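Local coordinates for putative carboxynorspermidine decarboxylase protein (Sinorhizobium meliloti, PDB 3MT1), which probably catalyses the pyridoxal 5'-phosphate-dependent decarboxylation of carboxynorspermidine and carboxyspermidine to norspermidine and spermidine, at residues 351-354 / 358-361; 4-9 / 313-318; 179-184 / 220-225. All coordinates share one frame; numbering follows the deposited sequence.

Contact 1. Residues 351-354 / 358-361; sequences TVRE and ADYE
Asp359, in the first turn of helix 357-362, faces Arg353 at the end of strand 349-353, and this charged pair makes nearly the whole contact across the short turn between them. The two side chains come from opposite directions and meet end-on, one nitrogen to each oxygen. Arg353 NH1 donates to Asp359 OD2 at 2.9 Å, with an angle of 165° at the hydrogen, and Arg353 NH2 donates to Asp359 OD1 at 3.1 Å. Both oxygens lie close to the guanidinium plane, yet they are approached from above the carboxylate plane. The two flat groups are thus twisted 49° apart rather than coplanar. A bend at chi2 (71°) folds the arginine back, so that NH1 also reaches its neighbour's carbonyl, Glu354 O, at 2.9 Å. Asp359 OD2 takes a second bond from the backbone N of Thr356, just ahead of the helix, which ties the salt bridge to the helix start. The NE of Arg353 binds Gln362 O of the second subunit. Next in the helix, Tyr360 is buried, its ring edge-to-face with that of Trp331. Glu361 reaches the second subunit, forming a salt bridge with its Arg69. The pair therefore lies at the surface of its own chain but at the homodimer interface. On the strand side, Val352 and Arg353 form a classic beta bulge opposite Ile340 of the antiparallel strand 339-343, just before the chain leaves the sheet for helix 357-362.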
ATOM      1  N   THR B 351      -6.486 -23.157   4.991  1.00 43.91           N
ATOM      2  CA  THR B 351      -6.784 -21.754   4.707  1.00 41.74           C
ATOM      3  C   THR B 351      -7.092 -21.063   6.010  1.00 41.71           C
ATOM      4  O   THR B 351      -8.007 -21.463   6.725  1.00 43.90           O
ATOM      5  CB  THR B 351      -7.951 -21.595   3.764  1.00 42.15           C
ATOM      6  OG1 THR B 351      -7.633 -22.277   2.561  1.00 44.77           O
ATOM      7  CG2 THR B 351      -8.136 -20.161   3.412  1.00 40.24           C
ATOM      8  N   VAL B 352      -6.324 -20.033   6.335  1.00 39.57           N
ATOM      9  CA  VAL B 352      -6.527 -19.330   7.588  1.00 39.49           C
ATOM     10  C   VAL B 352      -7.577 -18.219   7.448  1.00 39.59           C
ATOM     11  O   VAL B 352      -8.494 -18.118   8.269  1.00 40.80           O
ATOM     12  CB  VAL B 352      -5.206 -18.759   8.068  1.00 38.95           C
ATOM     13  CG1 VAL B 352      -5.421 -17.775   9.174  1.00 40.02           C
ATOM     14  CG2 VAL B 352      -4.303 -19.874   8.520  1.00 39.84           C
ATOM     15  N   ARG B 353      -7.437 -17.391   6.407  1.00 37.51           N
ATOM     16  CA  ARG B 353      -8.258 -16.200   6.234  1.00 36.96           C
ATOM     17  C   ARG B 353      -8.462 -15.929   4.766  1.00 36.36           C
ATOM     18  O   ARG B 353      -7.509 -15.866   3.993  1.00 34.31           O
ATOM     19  CB  ARG B 353      -7.576 -14.983   6.864  1.00 36.62           C
ATOM     20  CG  ARG B 353      -8.258 -13.608   6.641  1.00 36.71           C
ATOM     21  CD  ARG B 353      -9.568 -13.427   7.412  1.00 34.41           C
ATOM     22  NE  ARG B 353      -9.852 -12.017   7.663  1.00 36.15           N
ATOM     23  CZ  ARG B 353     -10.706 -11.257   6.967  1.00 38.31           C
ATOM     24  NH1 ARG B 353     -11.392 -11.759   5.930  1.00 36.79           N
ATOM     25  NH2 ARG B 353     -10.869  -9.973   7.306  1.00 36.15           N
ATOM     26  N   GLU B 354      -9.724 -15.752   4.395  1.00 37.62           N
ATOM     27  CA  GLU B 354     -10.100 -15.494   3.028  1.00 37.14           C
ATOM     28  C   GLU B 354     -10.726 -14.106   3.034  1.00 35.55           C
ATOM     29  O   GLU B 354     -11.541 -13.806   3.911  1.00 35.62           O
ATOM     30  CB  GLU B 354     -11.134 -16.521   2.628  1.00 40.41           C
ATOM     31  CG  GLU B 354     -11.069 -17.045   1.201  1.00 47.00           C
ATOM     32  CD  GLU B 354     -12.023 -18.261   0.989  1.00 56.85           C
ATOM     33  OE1 GLU B 354     -13.093 -18.327   1.667  1.00 62.13           O
ATOM     34  OE2 GLU B 354     -11.707 -19.143   0.146  1.00 57.41           O
ATOM     35  N   ALA B 358     -17.185  -8.297   1.073  1.00 35.29           N
ATOM     36  CA  ALA B 358     -17.582  -7.528   2.244  1.00 35.80           C
ATOM     37  C   ALA B 358     -16.351  -6.892   2.938  1.00 33.66           C
ATOM     38  O   ALA B 358     -16.456  -5.809   3.491  1.00 34.10           O
ATOM     39  CB  ALA B 358     -18.384  -8.407   3.209  1.00 38.69           C
ATOM     40  N   ASP B 359     -15.187  -7.545   2.909  1.00 31.71           N
ATOM     41  CA  ASP B 359     -13.975  -6.886   3.364  1.00 29.52           C
ATOM     42  C   ASP B 359     -13.706  -5.687   2.478  1.00 27.52           C
ATOM     43  O   ASP B 359     -13.567  -4.588   2.968  1.00 28.06           O
ATOM     44  CB  ASP B 359     -12.795  -7.842   3.361  1.00 29.19           C
ATOM     45  CG  ASP B 359     -12.928  -8.909   4.407  1.00 34.26           C
ATOM     46  OD1 ASP B 359     -13.056  -8.552   5.585  1.00 38.11           O
ATOM     47  OD2 ASP B 359     -12.924 -10.121   4.067  1.00 41.74           O
ATOM     48  N   TYR B 360     -13.678  -5.870   1.165  1.00 26.16           N
ATOM     49  CA  TYR B 360     -13.447  -4.736   0.282  1.00 24.91           C
ATOM     50  C   TYR B 360     -14.412  -3.594   0.545  1.00 26.47           C
ATOM     51  O   TYR B 360     -13.978  -2.472   0.777  1.00 25.05           O
ATOM     52  CB  TYR B 360     -13.526  -5.166  -1.178  1.00 24.37           C
ATOM     53  CG  TYR B 360     -13.555  -4.046  -2.185  1.00 21.45           C
ATOM     54  CD1 TYR B 360     -12.432  -3.230  -2.410  1.00 21.06           C
ATOM     55  CD2 TYR B 360     -14.684  -3.841  -2.965  1.00 21.97           C
ATOM     56  CE1 TYR B 360     -12.474  -2.208  -3.382  1.00 22.66           C
ATOM     57  CE2 TYR B 360     -14.743  -2.848  -3.915  1.00 20.28           C
ATOM     58  CZ  TYR B 360     -13.660  -2.044  -4.121  1.00 23.16           C
ATOM     59  OH  TYR B 360     -13.752  -1.096  -5.091  1.00 27.49           O
ATOM     60  N   GLU B 361     -15.719  -3.908   0.553  1.00 29.38           N
ATOM     61  CA  GLU B 361     -16.770  -2.894   0.607  1.00 31.38           C
ATOM     62  C   GLU B 361     -16.675  -2.106   1.895  1.00 33.06           C
ATOM     63  O   GLU B 361     -16.812  -0.869   1.896  1.00 32.65           O
ATOM     64  CB  GLU B 361     -18.157  -3.522   0.531  1.00 33.93           C
ATOM     65  CG  GLU B 361     -19.210  -2.532   0.105  1.00 37.65           C
ATOM     66  CD  GLU B 361     -20.625  -2.999   0.329  1.00 46.14           C
ATOM     67  OE1 GLU B 361     -21.479  -2.785  -0.583  1.00 48.50           O
ATOM     68  OE2 GLU B 361     -20.884  -3.566   1.413  1.00 49.83           O
TER

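Contact 2. Residues 4-9 / 313-318; sequences TPYYLI and GDRISF
Thr4 lays its methyl against the guanidinium of Arg315, with CG2 3.5 Å from NE and 3.9 Å from NH2 of that arginine. The threonine's chi1 of 53° turns CG2 to this side and leaves OG1 to bind Asp260 and Thr245. Arg315 is bent at both chi2 and chi3, a curl that brings its planar end back over to the other segment. There it also meets Tyr6, whose OH sits 3.2 Å from Arg315 NH2 and 3.3 Å from Arg315 NH1. The side chains cross at about a right angle, with ring and guanidinium planes 86° apart, so the phenol does not stack on the arginine. The two segments are not neighbours in the sheet. Strand 240-251 runs antiparallel to both 6-10 and 315-318 and separates them in the mixed sheet of the beta domain of this class of decarboxylase, which the N-terminal strand joins. The CA atoms of Thr4 and Arg315 are accordingly 8.7 Å apart, and only side chains bridge the gap. The intervening strand supplies the charge partner: Glu243 forms a salt bridge with Arg315 NH1 through OE1, which also bonds to Ser317 OG. The backbone of Glu243 pairs with that of Tyr6, and the side chain of Tyr6 packs on that of Glu243. A cis peptide bond precedes Pro5, just before the chain enters strand 6-10.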
ATOM      1  N   THR B   4      -6.024 -19.081  -6.385  1.00 42.27           N
ATOM      2  CA  THR B   4      -4.991 -18.081  -6.324  1.00 39.10           C
ATOM      3  C   THR B   4      -5.655 -16.701  -6.357  1.00 37.79           C
ATOM      4  O   THR B   4      -6.792 -16.579  -6.748  1.00 38.94           O
ATOM      5  CB  THR B   4      -3.925 -18.260  -7.420  1.00 38.63           C
ATOM      6  OG1 THR B   4      -4.551 -18.325  -8.689  1.00 37.65           O
ATOM      7  CG2 THR B   4      -3.169 -19.524  -7.191  1.00 40.45           C
ATOM      8  N   PRO B   5      -4.962 -15.666  -5.888  1.00 35.96           N
ATOM      9  CA  PRO B   5      -3.667 -15.718  -5.246  1.00 34.17           C
ATOM     10  C   PRO B   5      -3.819 -16.053  -3.776  1.00 34.20           C
ATOM     11  O   PRO B   5      -4.877 -15.786  -3.175  1.00 35.73           O
ATOM     12  CB  PRO B   5      -3.155 -14.278  -5.396  1.00 33.54           C
ATOM     13  CG  PRO B   5      -4.371 -13.431  -5.386  1.00 33.62           C
ATOM     14  CD  PRO B   5      -5.417 -14.276  -6.110  1.00 36.34           C
ATOM     15  N   TYR B   6      -2.779 -16.632  -3.197  1.00 33.10           N
ATOM     16  CA  TYR B   6      -2.677 -16.742  -1.755  1.00 33.40           C
ATOM     17  C   TYR B   6      -1.193 -16.742  -1.324  1.00 32.68           C
ATOM     18  O   TYR B   6      -0.297 -17.094  -2.126  1.00 32.20           O
ATOM     19  CB  TYR B   6      -3.421 -17.983  -1.230  1.00 35.01           C
ATOM     20  CG  TYR B   6      -3.036 -19.282  -1.905  1.00 37.50           C
ATOM     21  CD1 TYR B   6      -1.995 -20.064  -1.422  1.00 40.44           C
ATOM     22  CD2 TYR B   6      -3.724 -19.735  -3.024  1.00 40.22           C
ATOM     23  CE1 TYR B   6      -1.651 -21.274  -2.042  1.00 42.28           C
ATOM     24  CE2 TYR B   6      -3.377 -20.930  -3.647  1.00 42.97           C
ATOM     25  CZ  TYR B   6      -2.335 -21.685  -3.153  1.00 43.29           C
ATOM     26  OH  TYR B   6      -1.995 -22.860  -3.778  1.00 47.31           O
ATOM     27  N   TYR B   7      -0.948 -16.305  -0.083  1.00 31.53           N
ATOM     28  CA  TYR B   7       0.368 -16.378   0.520  1.00 30.40           C
ATOM     29  C   TYR B   7       0.418 -17.717   1.213  1.00 32.03           C
ATOM     30  O   TYR B   7      -0.475 -18.025   2.020  1.00 33.87           O
ATOM     31  CB  TYR B   7       0.537 -15.291   1.579  1.00 29.28           C
ATOM     32  CG  TYR B   7       0.412 -13.843   1.125  1.00 28.31           C
ATOM     33  CD1 TYR B   7      -0.759 -13.119   1.377  1.00 29.41           C
ATOM     34  CD2 TYR B   7       1.486 -13.175   0.528  1.00 25.53           C
ATOM     35  CE1 TYR B   7      -0.890 -11.782   0.987  1.00 29.36           C
ATOM     36  CE2 TYR B   7       1.382 -11.828   0.134  1.00 27.51           C
ATOM     37  CZ  TYR B   7       0.181 -11.132   0.368  1.00 31.03           C
ATOM     38  OH  TYR B   7       0.027  -9.798  -0.008  1.00 29.86           O
ATOM     39  N   LEU B   8       1.442 -18.524   0.941  1.00 32.40           N
ATOM     40  CA  LEU B   8       1.503 -19.857   1.552  1.00 33.24           C
ATOM     41  C   LEU B   8       2.647 -19.920   2.537  1.00 32.87           C
ATOM     42  O   LEU B   8       3.813 -19.845   2.166  1.00 33.34           O
ATOM     43  CB  LEU B   8       1.650 -20.929   0.478  1.00 34.40           C
ATOM     44  CG  LEU B   8       1.677 -22.408   0.885  1.00 36.42           C
ATOM     45  CD1 LEU B   8       0.545 -22.762   1.748  1.00 35.15           C
ATOM     46  CD2 LEU B   8       1.650 -23.330  -0.354  1.00 37.75           C
ATOM     47  N   ILE B   9       2.322 -20.021   3.805  1.00 33.05           N
ATOM     48  CA  ILE B   9       3.355 -20.094   4.791  1.00 32.93           C
ATOM     49  C   ILE B   9       3.701 -21.552   5.040  1.00 34.77           C
ATOM     50  O   ILE B   9       2.861 -22.329   5.490  1.00 35.76           O
ATOM     51  CB  ILE B   9       2.930 -19.410   6.083  1.00 33.22           C
ATOM     52  CG1 ILE B   9       2.690 -17.907   5.823  1.00 32.28           C
ATOM     53  CG2 ILE B   9       3.972 -19.679   7.205  1.00 31.96           C
ATOM     54  CD1 ILE B   9       1.740 -17.259   6.865  1.00 32.66           C
ATOM     55  N   GLY B 313      -3.482 -20.440 -17.133  1.00 50.44           N
ATOM     56  CA  GLY B 313      -3.787 -21.505 -16.178  1.00 50.73           C
ATOM     57  C   GLY B 313      -2.566 -21.960 -15.392  1.00 50.39           C
ATOM     58  O   GLY B 313      -2.688 -22.625 -14.377  1.00 49.95           O
ATOM     59  N   ASP B 314      -1.379 -21.594 -15.866  1.00 50.78           N
ATOM     60  CA  ASP B 314      -0.131 -22.054 -15.258  1.00 51.25           C
ATOM     61  C   ASP B 314       0.123 -21.318 -13.974  1.00 49.16           C
ATOM     62  O   ASP B 314      -0.200 -20.132 -13.845  1.00 47.81           O
ATOM     63  CB  ASP B 314       1.058 -21.879 -16.212  1.00 52.23           C
ATOM     64  CG  ASP B 314       1.031 -22.882 -17.382  1.00 56.77           C
ATOM     65  OD1 ASP B 314       0.216 -23.841 -17.343  1.00 58.71           O
ATOM     66  OD2 ASP B 314       1.837 -22.714 -18.335  1.00 60.79           O
ATOM     67  N   ARG B 315       0.717 -22.039 -13.037  1.00 49.07           N
ATOM     68  CA  ARG B 315       0.864 -21.599 -11.689  1.00 46.88           C
ATOM     69  C   ARG B 315       2.288 -21.122 -11.523  1.00 45.63           C
ATOM     70  O   ARG B 315       3.212 -21.804 -11.947  1.00 46.62           O
ATOM     71  CB  ARG B 315       0.591 -22.773 -10.756  1.00 48.30           C
ATOM     72  CG  ARG B 315       1.193 -22.576  -9.390  1.00 51.59           C
ATOM     73  CD  ARG B 315       0.412 -21.477  -8.603  1.00 52.41           C
ATOM     74  NE  ARG B 315      -0.898 -22.013  -8.265  1.00 53.64           N
ATOM     75  CZ  ARG B 315      -1.083 -22.815  -7.230  1.00 55.50           C
ATOM     76  NH1 ARG B 315      -0.044 -23.104  -6.462  1.00 56.19           N
ATOM     77  NH2 ARG B 315      -2.285 -23.307  -6.949  1.00 56.77           N
ATOM     78  N   ILE B 316       2.448 -19.945 -10.912  1.00 42.99           N
ATOM     79  CA  ILE B 316       3.752 -19.345 -10.602  1.00 41.27           C
ATOM     80  C   ILE B 316       3.848 -19.008  -9.099  1.00 39.22           C
ATOM     81  O   ILE B 316       2.907 -18.454  -8.540  1.00 38.13           O
ATOM     82  CB  ILE B 316       3.957 -18.063 -11.465  1.00 41.12           C
ATOM     83  CG1 ILE B 316       4.266 -18.435 -12.928  1.00 43.47           C
ATOM     84  CG2 ILE B 316       5.059 -17.128 -10.882  1.00 39.91           C
ATOM     85  CD1 ILE B 316       4.081 -17.289 -13.907  1.00 42.57           C
ATOM     86  N   SER B 317       4.970 -19.343  -8.465  1.00 38.64           N
ATOM     87  CA  SER B 317       5.193 -19.086  -7.034  1.00 38.37           C
ATOM     88  C   SER B 317       6.254 -17.997  -6.779  1.00 37.54           C
ATOM     89  O   SER B 317       7.440 -18.233  -6.961  1.00 38.66           O
ATOM     90  CB  SER B 317       5.650 -20.370  -6.303  1.00 39.72           C
ATOM     91  OG  SER B 317       4.975 -21.521  -6.769  1.00 41.07           O
ATOM     92  N   PHE B 318       5.861 -16.817  -6.322  1.00 35.77           N
ATOM     93  CA  PHE B 318       6.897 -15.857  -5.941  1.00 35.27           C
ATOM     94  C   PHE B 318       7.495 -16.247  -4.622  1.00 35.64           C
ATOM     95  O   PHE B 318       6.799 -16.511  -3.662  1.00 35.42           O
ATOM     96  CB  PHE B 318       6.403 -14.411  -6.014  1.00 32.94           C
ATOM     97  CG  PHE B 318       6.019 -14.021  -7.403  1.00 33.91           C
ATOM     98  CD1 PHE B 318       6.975 -13.971  -8.401  1.00 34.36           C
ATOM     99  CD2 PHE B 318       4.684 -13.793  -7.745  1.00 36.56           C
ATOM    100  CE1 PHE B 318       6.631 -13.652  -9.717  1.00 34.92           C
ATOM    101  CE2 PHE B 318       4.314 -13.466  -9.052  1.00 34.80           C
ATOM    102  CZ  PHE B 318       5.299 -13.404 -10.047  1.00 36.80           C
TER

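Contact 3. Residues 179-184 / 220-225; sequences EIEERF and SDRYGV
Glu181 of helix 170-190 and Tyr223 in the last turn of helix 209-223 mark the closest backbone approach, their CA atoms 9.6 Å apart. Glu181 extends beyond CG, and its OE2 is shared by two donors. Tyr223 OH donates to the anti lone pair of Glu181 OE2 at 2.8 Å, while Arg222 NH1 lies 2.9 Å from the same OE2 in a salt bridge whose hydrogen bond is weak, bent to 128°. Glu181 CD lies in plane at the edge of the tyrosine ring, with the carboxylate turned 87° to it. Arg222 CG covers one face of that ring over its centre, 3.6 Å above the ring plane. The other oxygen, Glu181 OE1, forms a salt bridge with Arg215, so the carboxylate links two arginines of the neighbouring helix. With Glu181 replaced by an alanine, Arg222 and Arg215 would probably lose their shared counter-charge and Tyr223 OH its acceptor. Beyond the ring the helix ends: Gly224 takes positive phi, and Ser220 OG closes the turn by binding Val225 O at 2.9 Å. In the (beta/alpha)8, or TIM, barrel, helix 170-190 follows strand 158-160 and helix 209-223 follows 193-195; they pack side by side outside it, Tyr223 lying also on Ile188 and Ala189 before strand 226-229.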
ATOM      1  N   GLU B 179      31.945  -0.040  16.487  1.00 70.78           N
ATOM      2  CA  GLU B 179      31.760   1.422  16.501  1.00 72.61           C
ATOM      3  C   GLU B 179      30.709   1.870  17.518  1.00 71.05           C
ATOM      4  O   GLU B 179      30.717   3.028  17.965  1.00 72.02           O
ATOM      5  CB  GLU B 179      31.480   1.997  15.092  1.00 73.07           C
ATOM      6  CG  GLU B 179      32.750   2.656  14.459  1.00 78.13           C
ATOM      7  CD  GLU B 179      32.555   3.189  13.026  1.00 79.78           C
ATOM      8  OE1 GLU B 179      31.707   2.646  12.269  1.00 79.33           O
ATOM      9  OE2 GLU B 179      33.270   4.152  12.663  1.00 79.46           O
ATOM     10  N   ILE B 180      29.828   0.943  17.889  1.00 68.94           N
ATOM     11  CA  ILE B 180      28.847   1.165  18.957  1.00 68.01           C
ATOM     12  C   ILE B 180      29.503   1.314  20.359  1.00 69.43           C
ATOM     13  O   ILE B 180      29.145   2.209  21.136  1.00 69.46           O
ATOM     14  CB  ILE B 180      27.786   0.056  18.937  1.00 65.64           C
ATOM     15  CG1 ILE B 180      26.837   0.283  17.759  1.00 65.05           C
ATOM     16  CG2 ILE B 180      27.034  -0.034  20.279  1.00 64.53           C
ATOM     17  CD1 ILE B 180      25.842  -0.865  17.504  1.00 62.89           C
ATOM     18  N   GLU B 181      30.472   0.451  20.657  1.00 70.68           N
ATOM     19  CA  GLU B 181      31.225   0.517  21.919  1.00 72.58           C
ATOM     20  C   GLU B 181      31.982   1.837  22.076  1.00 74.29           C
ATOM     21  O   GLU B 181      31.965   2.449  23.131  1.00 74.76           O
ATOM     22  CB  GLU B 181      32.181  -0.685  22.043  1.00 73.90           C
ATOM     23  CG  GLU B 181      31.444  -2.053  22.088  1.00 74.27           C
ATOM     24  CD  GLU B 181      32.366  -3.255  22.317  1.00 78.58           C
ATOM     25  OE1 GLU B 181      32.349  -4.173  21.461  1.00 78.00           O
ATOM     26  OE2 GLU B 181      33.087  -3.289  23.355  1.00 82.45           O
ATOM     27  N   GLU B 182      32.612   2.280  20.997  1.00 75.57           N
ATOM     28  CA  GLU B 182      33.432   3.481  20.997  1.00 77.77           C
ATOM     29  C   GLU B 182      32.619   4.757  21.192  1.00 77.00           C
ATOM     30  O   GLU B 182      33.088   5.697  21.829  1.00 78.98           O
ATOM     31  CB  GLU B 182      34.230   3.547  19.701  1.00 79.71           C
ATOM     32  CG  GLU B 182      34.827   2.197  19.321  1.00 81.26           C
ATOM     33  CD  GLU B 182      35.997   2.303  18.354  1.00 86.13           C
ATOM     34  OE1 GLU B 182      35.771   2.592  17.152  1.00 86.89           O
ATOM     35  OE2 GLU B 182      37.141   2.073  18.803  1.00 88.10           O
ATOM     36  N   ARG B 183      31.404   4.792  20.648  1.00 74.13           N
ATOM     37  CA  ARG B 183      30.534   5.957  20.826  1.00 73.36           C
ATOM     38  C   ARG B 183      29.757   5.956  22.145  1.00 71.46           C
ATOM     39  O   ARG B 183      29.513   7.022  22.714  1.00 72.41           O
ATOM     40  CB  ARG B 183      29.590   6.162  19.621  1.00 72.43           C
ATOM     41  CG  ARG B 183      30.093   7.193  18.582  1.00 75.26           C
ATOM     42  CD  ARG B 183      29.232   7.164  17.328  1.00 77.13           C
ATOM     43  NE  ARG B 183      29.306   8.395  16.538  1.00 81.27           N
ATOM     44  CZ  ARG B 183      30.266   8.684  15.651  1.00 85.32           C
ATOM     45  NH1 ARG B 183      31.267   7.835  15.418  1.00 85.65           N
ATOM     46  NH2 ARG B 183      30.231   9.839  14.987  1.00 87.25           N
ATOM     47  N   PHE B 184      29.379   4.782  22.643  1.00 68.38           N
ATOM     48  CA  PHE B 184      28.461   4.739  23.777  1.00 66.45           C
ATOM     49  C   PHE B 184      28.857   3.741  24.859  1.00 66.21           C
ATOM     50  O   PHE B 184      28.175   3.645  25.880  1.00 65.60           O
ATOM     51  CB  PHE B 184      27.011   4.446  23.321  1.00 63.73           C
ATOM     52  CG  PHE B 184      26.504   5.347  22.219  1.00 62.84           C
ATOM     53  CD1 PHE B 184      26.113   4.812  21.000  1.00 61.00           C
ATOM     54  CD2 PHE B 184      26.421   6.731  22.397  1.00 65.19           C
ATOM     55  CE1 PHE B 184      25.647   5.632  19.974  1.00 61.34           C
ATOM     56  CE2 PHE B 184      25.963   7.568  21.367  1.00 64.31           C
ATOM     57  CZ  PHE B 184      25.577   7.016  20.159  1.00 64.03           C
ATOM     58  N   SER B 220      27.734  -8.767  25.962  1.00 59.01           N
ATOM     59  CA  SER B 220      26.883  -8.864  27.127  1.00 58.65           C
ATOM     60  C   SER B 220      27.711  -9.067  28.393  1.00 60.85           C
ATOM     61  O   SER B 220      27.335  -8.585  29.458  1.00 61.31           O
ATOM     62  CB  SER B 220      25.882 -10.002  26.945  1.00 57.41           C
ATOM     63  OG  SER B 220      25.316 -10.381  28.191  1.00 58.10           O
ATOM     64  N   ASP B 221      28.831  -9.779  28.273  1.00 62.66           N
ATOM     65  CA  ASP B 221      29.719 -10.034  29.420  1.00 64.79           C
ATOM     66  C   ASP B 221      30.467  -8.770  29.841  1.00 65.81           C
ATOM     67  O   ASP B 221      30.391  -8.347  30.988  1.00 66.80           O
ATOM     68  CB  ASP B 221      30.704 -11.173  29.119  1.00 66.16           C
ATOM     69  CG  ASP B 221      30.120 -12.555  29.403  1.00 67.19           C
ATOM     70  OD1 ASP B 221      28.987 -12.651  29.929  1.00 67.39           O
ATOM     71  OD2 ASP B 221      30.797 -13.563  29.104  1.00 69.80           O
ATOM     72  N   ARG B 222      31.172  -8.164  28.898  1.00 66.21           N
ATOM     73  CA  ARG B 222      31.862  -6.909  29.124  1.00 67.34           C
ATOM     74  C   ARG B 222      30.954  -5.882  29.811  1.00 65.78           C
ATOM     75  O   ARG B 222      31.323  -5.330  30.842  1.00 66.93           O
ATOM     76  CB  ARG B 222      32.407  -6.359  27.791  1.00 68.29           C
ATOM     77  CG  ARG B 222      32.941  -4.928  27.850  1.00 71.24           C
ATOM     78  CD  ARG B 222      33.569  -4.506  26.552  1.00 73.77           C
ATOM     79  NE  ARG B 222      34.950  -4.951  26.475  1.00 79.44           N
ATOM     80  CZ  ARG B 222      35.866  -4.410  25.675  1.00 83.29           C
ATOM     81  NH1 ARG B 222      35.558  -3.392  24.871  1.00 83.26           N
ATOM     82  NH2 ARG B 222      37.099  -4.890  25.682  1.00 85.61           N
ATOM     83  N   TYR B 223      29.764  -5.645  29.258  1.00 62.83           N
ATOM     84  CA  TYR B 223      28.932  -4.530  29.730  1.00 61.17           C
ATOM     85  C   TYR B 223      27.907  -4.865  30.820  1.00 59.30           C
ATOM     86  O   TYR B 223      27.293  -3.957  31.385  1.00 58.65           O
ATOM     87  CB  TYR B 223      28.295  -3.785  28.547  1.00 59.89           C
ATOM     88  CG  TYR B 223      29.330  -3.131  27.645  1.00 62.78           C
ATOM     89  CD1 TYR B 223      29.994  -1.965  28.045  1.00 65.39           C
ATOM     90  CD2 TYR B 223      29.670  -3.690  26.408  1.00 61.77           C
ATOM     91  CE1 TYR B 223      30.950  -1.373  27.241  1.00 66.40           C
ATOM     92  CE2 TYR B 223      30.627  -3.098  25.594  1.00 63.06           C
ATOM     93  CZ  TYR B 223      31.263  -1.940  26.014  1.00 66.52           C
ATOM     94  OH  TYR B 223      32.232  -1.347  25.226  1.00 68.36           O
ATOM     95  N   GLY B 224      27.746  -6.151  31.131  1.00 58.46           N
ATOM     96  CA  GLY B 224      26.733  -6.614  32.101  1.00 57.25           C
ATOM     97  C   GLY B 224      25.297  -6.191  31.776  1.00 54.99           C
ATOM     98  O   GLY B 224      24.581  -5.693  32.652  1.00 54.82           O
ATOM     99  N   VAL B 225      24.901  -6.372  30.509  1.00 52.98           N
ATOM    100  CA  VAL B 225      23.566  -6.025  30.007  1.00 50.63           C
ATOM    101  C   VAL B 225      22.881  -7.252  29.394  1.00 49.40           C
ATOM    102  O   VAL B 225      23.549  -8.164  28.923  1.00 50.12           O
ATOM    103  CB  VAL B 225      23.597  -4.873  28.909  1.00 50.25           C
ATOM    104  CG1 VAL B 225      24.071  -3.513  29.482  1.00 50.89           C
ATOM    105  CG2 VAL B 225      24.415  -5.266  27.681  1.00 49.03           C
TER

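Contacts 1 and 2 reach the same mixed sheet of the beta domain, their centres about 17 Å apart, whereas contact 3 lies across the chain's centre on the helical outside of the barrel, about 46 to 47 Å away between centres. Two of the three touching residues of contact 2 are buried; contacts 1 and 3 are surface contacts. An arginine features in each, but differently: contact 1 is an end-on salt bridge joining strand to helix within one short stretch of chain, contact 2 a methyl and a phenol packed on an arginine whose charge is met by the intervening strand, and contact 3 a carboxylate joining two barrel helices. Of the three, contact 1 alone touches the second subunit.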